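TonB-dependent siderophore receptor (Pseudomonas aeruginosa 39016, PDB 5NEC) probably takes up ferric siderophores, and siderophore-drug conjugates with them, across the outer membrane in a TonB-dependent way. Local coordinates at residues A[243-248]-A[267-272]; A[313-318]-A[714-719]. All coordinates share one frame; numbering follows the deposited sequence.

Interaction 1: residues A[243-248]-A[267-272]; sequences GIPYAK and NFYGLT
The ring of Tyr269 meets the chain from Gly243 to Pro245 with its CD2-CE2 side. Gly243 O lies in the plane of that ring, at its edge, 3.7 Å from Tyr269 CD2, so the carbonyl oxygen faces the weakly positive rim of the aromatic rather than its electron-rich faces. One atom further out on the same side, Tyr269 CE2 is 3.9 Å from Pro245 CD, and here the proline and tyrosine side chains run at about a right angle. Ile244 contributes the tip of its longer branch: CD1 sits near the ring plane, 4.2 Å from Tyr269 CE2, and also packs 3.7 Å from Asn267 O. That reach follows from the first torsion of Ile244, which sets CG1 anti to the carbonyl carbon (chi1 -57°) and carries CD1 toward residues 267-272.

Further out, polar bonds hold the tyrosine at both ends. Its hydroxyl is hydrogen-bonded to Leu406 O, and its backbone N to Ser242 OG, just ahead of Gly243. Asn267 is tied through ND2 to Glu407 O, and its own carbonyl receives Arg203 NH2. Pro316 of strand 296-316 touches both Pro245 and Tyr269.

The contact joins the short strand 244-245 to the loop leading into barrel strand 276-291, within one long excursion between two barrel strands. No hydrogen bond links the two segments directly; the interface is modest, 152 Å², and its cohesion comes from apolar packing and an edge-on carbonyl, while Asn267 ND2 and the Tyr269 hydroxyl find their acceptors, the carbonyls of Glu407 and Leu406, outside the two segments.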
ATOM      1  N   GLY A 243      -2.951  13.788 -14.138  1.00 39.40           N
ATOM      2  CA  GLY A 243      -3.839  14.410 -13.153  1.00 40.40           C
ATOM      3  C   GLY A 243      -4.412  15.728 -13.667  1.00 38.55           C
ATOM      4  O   GLY A 243      -4.300  16.052 -14.849  1.00 35.83           O
ATOM      5  N   ILE A 244      -5.015  16.463 -12.738  1.00 38.80           N
ATOM      6  CA  ILE A 244      -5.823  17.637 -13.002  1.00 37.44           C
ATOM      7  C   ILE A 244      -5.255  18.739 -12.134  1.00 38.24           C
ATOM      8  O   ILE A 244      -5.039  18.530 -10.930  1.00 36.46           O
ATOM      9  CB  ILE A 244      -7.289  17.379 -12.608  1.00 37.66           C
ATOM     10  CG1 ILE A 244      -7.845  16.154 -13.348  1.00 37.27           C
ATOM     11  CG2 ILE A 244      -8.177  18.603 -12.862  1.00 38.33           C
ATOM     12  CD1 ILE A 244      -7.832  16.272 -14.862  1.00 38.15           C
ATOM     13  N   PRO A 245      -4.985  19.917 -12.731  1.00 38.65           N
ATOM     14  CA  PRO A 245      -4.415  21.000 -11.931  1.00 39.88           C
ATOM     15  C   PRO A 245      -5.382  21.574 -10.877  1.00 41.31           C
ATOM     16  O   PRO A 245      -6.610  21.567 -11.065  1.00 40.38           O
ATOM     17  CB  PRO A 245      -4.087  22.079 -12.976  1.00 40.40           C
ATOM     18  CG  PRO A 245      -4.996  21.797 -14.116  1.00 39.75           C
ATOM     19  CD  PRO A 245      -5.236  20.323 -14.123  1.00 37.74           C
ATOM     20  N   TYR A 246      -4.807  22.049  -9.774  1.00 40.82           N
ATOM     21  CA  TYR A 246      -5.522  22.893  -8.826  1.00 40.43           C
ATOM     22  C   TYR A 246      -5.870  24.215  -9.511  1.00 41.25           C
ATOM     23  O   TYR A 246      -5.066  24.774 -10.272  1.00 39.58           O
ATOM     24  CB  TYR A 246      -4.675  23.204  -7.576  1.00 39.40           C
ATOM     25  CG  TYR A 246      -4.385  22.016  -6.705  1.00 39.75           C
ATOM     26  CD1 TYR A 246      -5.419  21.215  -6.218  1.00 40.37           C
ATOM     27  CD2 TYR A 246      -3.071  21.686  -6.345  1.00 38.34           C
ATOM     28  CE1 TYR A 246      -5.146  20.109  -5.415  1.00 39.75           C
ATOM     29  CE2 TYR A 246      -2.803  20.589  -5.531  1.00 38.29           C
ATOM     30  CZ  TYR A 246      -3.837  19.804  -5.071  1.00 38.40           C
ATOM     31  OH  TYR A 246      -3.588  18.712  -4.266  1.00 38.78           O
ATOM     32  N   ALA A 247      -7.078  24.709  -9.240  1.00 43.95           N
ATOM     33  CA  ALA A 247      -7.432  26.100  -9.571  1.00 46.13           C
ATOM     34  C   ALA A 247      -6.437  26.997  -8.846  1.00 46.46           C
ATOM     35  O   ALA A 247      -5.896  26.594  -7.806  1.00 47.46           O
ATOM     36  CB  ALA A 247      -8.866  26.422  -9.160  1.00 45.21           C
ATOM     37  N   LYS A 248      -6.126  28.153  -9.427  1.00 45.80           N
ATOM     38  CA  LYS A 248      -5.159  29.059  -8.823  1.00 48.98           C
ATOM     39  C   LYS A 248      -5.787  30.450  -8.637  1.00 49.11           C
ATOM     40  O   LYS A 248      -5.751  31.303  -9.535  1.00 47.05           O
ATOM     41  CB  LYS A 248      -3.864  29.107  -9.647  1.00 50.41           C
ATOM     42  CG  LYS A 248      -2.701  29.825  -8.947  1.00 52.48           C
ATOM     43  CD  LYS A 248      -1.719  30.385  -9.961  1.00 55.51           C
ATOM     44  CE  LYS A 248      -0.869  31.527  -9.425  1.00 56.28           C
ATOM     45  NZ  LYS A 248      -0.166  31.114  -8.195  1.00 56.81           N
ATOM     46  N   ASN A 267     -10.117  14.676 -19.568  1.00 38.82           N
ATOM     47  CA  ASN A 267      -8.968  15.515 -19.909  1.00 38.47           C
ATOM     48  C   ASN A 267      -7.637  14.943 -19.385  1.00 38.23           C
ATOM     49  O   ASN A 267      -7.461  14.721 -18.179  1.00 37.95           O
ATOM     50  CB  ASN A 267      -9.127  16.926 -19.343  1.00 39.78           C
ATOM     51  CG  ASN A 267     -10.053  17.809 -20.167  1.00 40.67           C
ATOM     52  OD1 ASN A 267     -10.810  17.338 -20.997  1.00 42.50           O
ATOM     53  ND2 ASN A 267      -9.979  19.114 -19.929  1.00 39.57           N
ATOM     54  N   PHE A 268      -6.713  14.749 -20.315  1.00 37.89           N
ATOM     55  CA  PHE A 268      -5.356  14.315 -20.066  1.00 38.19           C
ATOM     56  C   PHE A 268      -4.401  15.372 -20.657  1.00 37.86           C
ATOM     57  O   PHE A 268      -4.449  15.682 -21.852  1.00 37.68           O
ATOM     58  CB  PHE A 268      -5.191  12.915 -20.706  1.00 38.61           C
ATOM     59  CG  PHE A 268      -3.786  12.388 -20.710  1.00 37.54           C
ATOM     60  CD1 PHE A 268      -3.043  12.333 -19.537  1.00 37.24           C
ATOM     61  CD2 PHE A 268      -3.208  11.934 -21.885  1.00 37.36           C
ATOM     62  CE1 PHE A 268      -1.744  11.858 -19.537  1.00 35.20           C
ATOM     63  CE2 PHE A 268      -1.911  11.451 -21.892  1.00 36.25           C
ATOM     64  CZ  PHE A 268      -1.183  11.409 -20.715  1.00 35.25           C
ATOM     65  N   TYR A 269      -3.543  15.932 -19.818  1.00 38.43           N
ATOM     66  CA  TYR A 269      -2.619  16.994 -20.245  1.00 40.23           C
ATOM     67  C   TYR A 269      -1.241  16.485 -20.702  1.00 40.31           C
ATOM     68  O   TYR A 269      -0.407  17.275 -21.144  1.00 37.91           O
ATOM     69  CB  TYR A 269      -2.486  18.055 -19.132  1.00 41.04           C
ATOM     70  CG  TYR A 269      -3.835  18.672 -18.862  1.00 41.47           C
ATOM     71  CD1 TYR A 269      -4.370  19.644 -19.726  1.00 40.93           C
ATOM     72  CD2 TYR A 269      -4.636  18.207 -17.822  1.00 41.14           C
ATOM     73  CE1 TYR A 269      -5.634  20.173 -19.519  1.00 39.51           C
ATOM     74  CE2 TYR A 269      -5.903  18.738 -17.616  1.00 42.11           C
ATOM     75  CZ  TYR A 269      -6.382  19.723 -18.473  1.00 40.02           C
ATOM     76  OH  TYR A 269      -7.619  20.239 -18.270  1.00 41.19           O
ATOM     77  N   GLY A 270      -1.019  15.173 -20.624  1.00 40.49           N
ATOM     78  CA  GLY A 270       0.237  14.578 -21.060  1.00 39.34           C
ATOM     79  C   GLY A 270       0.277  14.292 -22.551  1.00 40.05           C
ATOM     80  O   GLY A 270      -0.612  14.698 -23.307  1.00 40.31           O
ATOM     81  N   LEU A 271       1.317  13.567 -22.950  1.00 39.80           N
ATOM     82  CA  LEU A 271       1.691  13.378 -24.333  1.00 39.85           C
ATOM     83  C   LEU A 271       1.964  11.909 -24.608  1.00 41.45           C
ATOM     84  O   LEU A 271       2.930  11.343 -24.095  1.00 41.17           O
ATOM     85  CB  LEU A 271       2.957  14.152 -24.617  1.00 40.14           C
ATOM     86  CG  LEU A 271       2.802  15.665 -24.643  1.00 41.75           C
ATOM     87  CD1 LEU A 271       4.175  16.343 -24.518  1.00 42.25           C
ATOM     88  CD2 LEU A 271       2.064  16.100 -25.897  1.00 41.65           C
ATOM     89  N   THR A 272       1.124  11.300 -25.435  1.00 42.91           N
ATOM     90  CA  THR A 272       1.301   9.899 -25.833  1.00 43.90           C
ATOM     91  C   THR A 272       2.608   9.647 -26.577  1.00 42.11           C
ATOM     92  O   THR A 272       3.157   8.568 -26.472  1.00 43.74           O
ATOM     93  CB  THR A 272       0.122   9.383 -26.684  1.00 43.53           C
ATOM     94  OG1 THR A 272      -0.135  10.289 -27.763  1.00 45.73           O
ATOM     95  CG2 THR A 272      -1.103   9.272 -25.829  1.00 43.49           C
TER

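Interaction 2: residues A[313-318]-A[714-719]; sequences WTQPDD and AHYASQ
Trp313 and Tyr716 come together where the end of strand 296-316, part of the beta-barrel wall of this TonB-dependent receptor, passes the short strand 716-719 of a separate three-stranded sheet. The two strands do not pair: their axes stay 8.0 Å apart, with N-to-C directions at 116°. At Trp313, the indole presents its edge to the phenol, NE1 lying 4.0 Å from Tyr716 OH.

Gln315 comes next. Its chain, extended beyond CG, crosses the Tyr716 side chain at about a right angle and brings Gln315 NE2 3.8 Å from Tyr716 CE1, with amide and ring planes 41° apart. The amide is fixed at both ends: OE1 takes a hydrogen bond from Asn333 ND2, and NE2 donates one to the syn lone pair of Asp318 OD1 at 2.8 Å. Pro316 then packs its CD against Tyr716 CB, again crossing that side chain at about a right angle. A water bridges two acceptors that could not bond each other, donating to Pro316 O at 2.7 Å and to His715 O at 2.5 Å, the second distance being short for such a bond.

Asp318 closes the run by lying over one face of His715, carboxylate and imidazole stacked only 13° from parallel, with CB 3.8 Å from the ring centroid. The opposite face is covered by Ala714 CB. Arg331 forms a salt bridge with Asp318 OD2, which probably offsets part of the charge laid against the imidazole and favours the carboxylate form. Rotation of the ring is fixed at its rim, where His715 ND1 is hydrogen-bonded to Ser319 OG, the residue directly following Asp318.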
ATOM      1  N   TRP A 313       6.825  11.918 -17.110  1.00 40.59           N
ATOM      2  CA  TRP A 313       5.405  12.244 -17.151  1.00 41.55           C
ATOM      3  C   TRP A 313       5.170  13.755 -17.123  1.00 41.75           C
ATOM      4  O   TRP A 313       6.098  14.539 -16.904  1.00 39.69           O
ATOM      5  CB  TRP A 313       4.666  11.522 -16.015  1.00 40.98           C
ATOM      6  CG  TRP A 313       4.854  12.096 -14.658  1.00 40.47           C
ATOM      7  CD1 TRP A 313       3.985  12.898 -14.004  1.00 41.54           C
ATOM      8  CD2 TRP A 313       5.964  11.900 -13.778  1.00 40.80           C
ATOM      9  NE1 TRP A 313       4.482  13.239 -12.769  1.00 42.49           N
ATOM     10  CE2 TRP A 313       5.695  12.630 -12.594  1.00 41.99           C
ATOM     11  CE3 TRP A 313       7.157  11.163 -13.859  1.00 40.91           C
ATOM     12  CZ2 TRP A 313       6.590  12.662 -11.497  1.00 40.69           C
ATOM     13  CZ3 TRP A 313       8.037  11.198 -12.767  1.00 40.28           C
ATOM     14  CH2 TRP A 313       7.748  11.949 -11.611  1.00 39.99           C
ATOM     15  N   THR A 314       3.911  14.137 -17.350  1.00 41.87           N
ATOM     16  CA  THR A 314       3.504  15.544 -17.453  1.00 40.37           C
ATOM     17  C   THR A 314       2.716  15.982 -16.217  1.00 39.56           C
ATOM     18  O   THR A 314       1.892  15.239 -15.705  1.00 40.22           O
ATOM     19  CB  THR A 314       2.655  15.755 -18.715  1.00 40.09           C
ATOM     20  OG1 THR A 314       3.405  15.360 -19.873  1.00 40.15           O
ATOM     21  CG2 THR A 314       2.201  17.216 -18.853  1.00 38.95           C
ATOM     22  N   GLN A 315       2.996  17.185 -15.735  1.00 42.57           N
ATOM     23  CA  GLN A 315       2.198  17.815 -14.666  1.00 43.63           C
ATOM     24  C   GLN A 315       1.552  19.081 -15.224  1.00 41.58           C
ATOM     25  O   GLN A 315       2.238  19.911 -15.824  1.00 40.55           O
ATOM     26  CB  GLN A 315       3.057  18.174 -13.472  1.00 44.68           C
ATOM     27  CG  GLN A 315       3.910  17.020 -13.011  1.00 47.60           C
ATOM     28  CD  GLN A 315       4.666  17.287 -11.727  1.00 50.66           C
ATOM     29  OE1 GLN A 315       5.393  16.410 -11.268  1.00 51.75           O
ATOM     30  NE2 GLN A 315       4.519  18.486 -11.147  1.00 50.75           N
ATOM     31  N   PRO A 316       0.243  19.240 -15.008  1.00 42.29           N
ATOM     32  CA  PRO A 316      -0.461  20.362 -15.612  1.00 41.78           C
ATOM     33  C   PRO A 316      -0.196  21.697 -14.926  1.00 41.18           C
ATOM     34  O   PRO A 316      -0.661  21.935 -13.816  1.00 40.59           O
ATOM     35  CB  PRO A 316      -1.926  19.947 -15.498  1.00 42.02           C
ATOM     36  CG  PRO A 316      -1.993  19.049 -14.312  1.00 42.51           C
ATOM     37  CD  PRO A 316      -0.630  18.473 -14.098  1.00 42.66           C
ATOM     38  N   ASP A 317       0.627  22.511 -15.590  1.00 41.53           N
ATOM     39  CA  ASP A 317       0.854  23.939 -15.315  1.00 41.38           C
ATOM     40  C   ASP A 317       1.775  24.347 -14.182  1.00 41.14           C
ATOM     41  O   ASP A 317       2.192  25.505 -14.140  1.00 40.37           O
ATOM     42  CB  ASP A 317      -0.478  24.716 -15.195  1.00 42.62           C
ATOM     43  CG  ASP A 317      -0.380  26.136 -15.768  1.00 42.91           C
ATOM     44  OD1 ASP A 317       0.283  26.277 -16.818  1.00 41.36           O
ATOM     45  OD2 ASP A 317      -0.943  27.096 -15.170  1.00 43.10           O
ATOM     46  N   ASP A 318       2.109  23.425 -13.289  1.00 42.77           N
ATOM     47  CA  ASP A 318       2.867  23.722 -12.051  1.00 45.22           C
ATOM     48  C   ASP A 318       2.700  25.139 -11.459  1.00 43.39           C
ATOM     49  O   ASP A 318       3.675  25.830 -11.164  1.00 41.02           O
ATOM     50  CB  ASP A 318       4.352  23.323 -12.208  1.00 47.44           C
ATOM     51  CG  ASP A 318       4.601  21.809 -11.958  1.00 50.55           C
ATOM     52  OD1 ASP A 318       3.692  20.955 -12.162  1.00 50.25           O
ATOM     53  OD2 ASP A 318       5.745  21.469 -11.560  1.00 53.41           O
ATOM     54  N   ALA A 714       1.594  20.394  -4.132  1.00 40.14           N
ATOM     55  CA  ALA A 714       1.495  21.517  -5.017  1.00 39.20           C
ATOM     56  C   ALA A 714       0.961  21.075  -6.377  1.00 40.37           C
ATOM     57  O   ALA A 714       1.011  19.898  -6.722  1.00 39.45           O
ATOM     58  CB  ALA A 714       2.850  22.187  -5.163  1.00 38.04           C
ATOM     59  N   HIS A 715       0.400  22.040  -7.108  1.00 40.61           N
ATOM     60  CA  HIS A 715       0.216  21.972  -8.542  1.00 39.85           C
ATOM     61  C   HIS A 715      -1.006  21.204  -9.019  1.00 39.29           C
ATOM     62  O   HIS A 715      -1.731  21.715  -9.879  1.00 38.47           O
ATOM     63  CB  HIS A 715       1.469  21.442  -9.232  1.00 42.05           C
ATOM     64  CG  HIS A 715       2.731  22.135  -8.814  1.00 43.82           C
ATOM     65  ND1 HIS A 715       2.810  23.499  -8.633  1.00 44.85           N
ATOM     66  CD2 HIS A 715       3.968  21.651  -8.546  1.00 43.66           C
ATOM     67  CE1 HIS A 715       4.038  23.827  -8.274  1.00 44.03           C
ATOM     68  NE2 HIS A 715       4.760  22.724  -8.214  1.00 45.03           N
ATOM     69  N   TYR A 716      -1.237  19.998  -8.496  1.00 39.63           N
ATOM     70  CA  TYR A 716      -2.247  19.090  -9.058  1.00 39.20           C
ATOM     71  C   TYR A 716      -2.672  17.942  -8.134  1.00 38.51           C
ATOM     72  O   TYR A 716      -2.085  17.721  -7.085  1.00 37.60           O
ATOM     73  CB  TYR A 716      -1.757  18.509 -10.396  1.00 39.91           C
ATOM     74  CG  TYR A 716      -0.737  17.405 -10.257  1.00 41.39           C
ATOM     75  CD1 TYR A 716       0.568  17.683  -9.852  1.00 42.63           C
ATOM     76  CD2 TYR A 716      -1.086  16.065 -10.522  1.00 43.01           C
ATOM     77  CE1 TYR A 716       1.494  16.673  -9.696  1.00 43.93           C
ATOM     78  CE2 TYR A 716      -0.164  15.052 -10.382  1.00 43.32           C
ATOM     79  CZ  TYR A 716       1.127  15.362  -9.988  1.00 44.01           C
ATOM     80  OH  TYR A 716       2.036  14.375  -9.848  1.00 44.31           O
ATOM     81  N   ALA A 717      -3.700  17.229  -8.576  1.00 37.58           N
ATOM     82  CA  ALA A 717      -4.229  16.060  -7.904  1.00 39.31           C
ATOM     83  C   ALA A 717      -4.525  14.955  -8.917  1.00 40.35           C
ATOM     84  O   ALA A 717      -4.734  15.201 -10.115  1.00 39.84           O
ATOM     85  CB  ALA A 717      -5.514  16.423  -7.189  1.00 40.47           C
ATOM     86  N   SER A 718      -4.566  13.730  -8.411  1.00 41.34           N
ATOM     87  CA  SER A 718      -4.842  12.560  -9.222  1.00 41.36           C
ATOM     88  C   SER A 718      -6.327  12.271  -9.200  1.00 39.89           C
ATOM     89  O   SER A 718      -6.919  12.244  -8.140  1.00 41.01           O
ATOM     90  CB  SER A 718      -4.074  11.356  -8.693  1.00 42.60           C
ATOM     91  OG  SER A 718      -4.512  10.186  -9.353  1.00 45.99           O
ATOM     92  N   GLN A 719      -6.904  12.048 -10.372  1.00 38.65           N
ATOM     93  CA  GLN A 719      -8.318  11.712 -10.520  1.00 40.02           C
ATOM     94  C   GLN A 719      -8.487  10.195 -10.561  1.00 40.34           C
ATOM     95  O   GLN A 719      -7.761   9.510 -11.253  1.00 42.85           O
ATOM     96  CB  GLN A 719      -8.882  12.358 -11.798  1.00 39.15           C
ATOM     97  CG  GLN A 719     -10.367  12.105 -12.044  1.00 39.90           C
ATOM     98  CD  GLN A 719     -10.906  12.888 -13.250  1.00 39.62           C
ATOM     99  OE1 GLN A 719     -10.795  14.118 -13.315  1.00 40.28           O
ATOM    100  NE2 GLN A 719     -11.496  12.179 -14.203  1.00 38.51           N
TER
HETATM  101  O   HOH W   1      -0.857  23.378 -11.566  1.00 31.65           O

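Overall arrangement
The centres of interactions 1 and 2 are about 6 Å apart, on the same side of the chain's centre and more than 20 Å from it. Interaction 1 closes before interaction 2 opens along the chain. They meet through the small antiparallel sheet in which strand 244-245 neighbours 716-719: Ile244 N lies 2.9 Å from Ala717 O, and Tyr246 N 3.1 Å from His715 O, both probable hydrogen bonds. Pro316 belongs to interaction 2 and touches Pro245 and Tyr269 of interaction 1. Segments distant in sequence, from the excursion after strand 225-238 and the one before strand 724-733, thus pack together against the end of barrel strand 296-316.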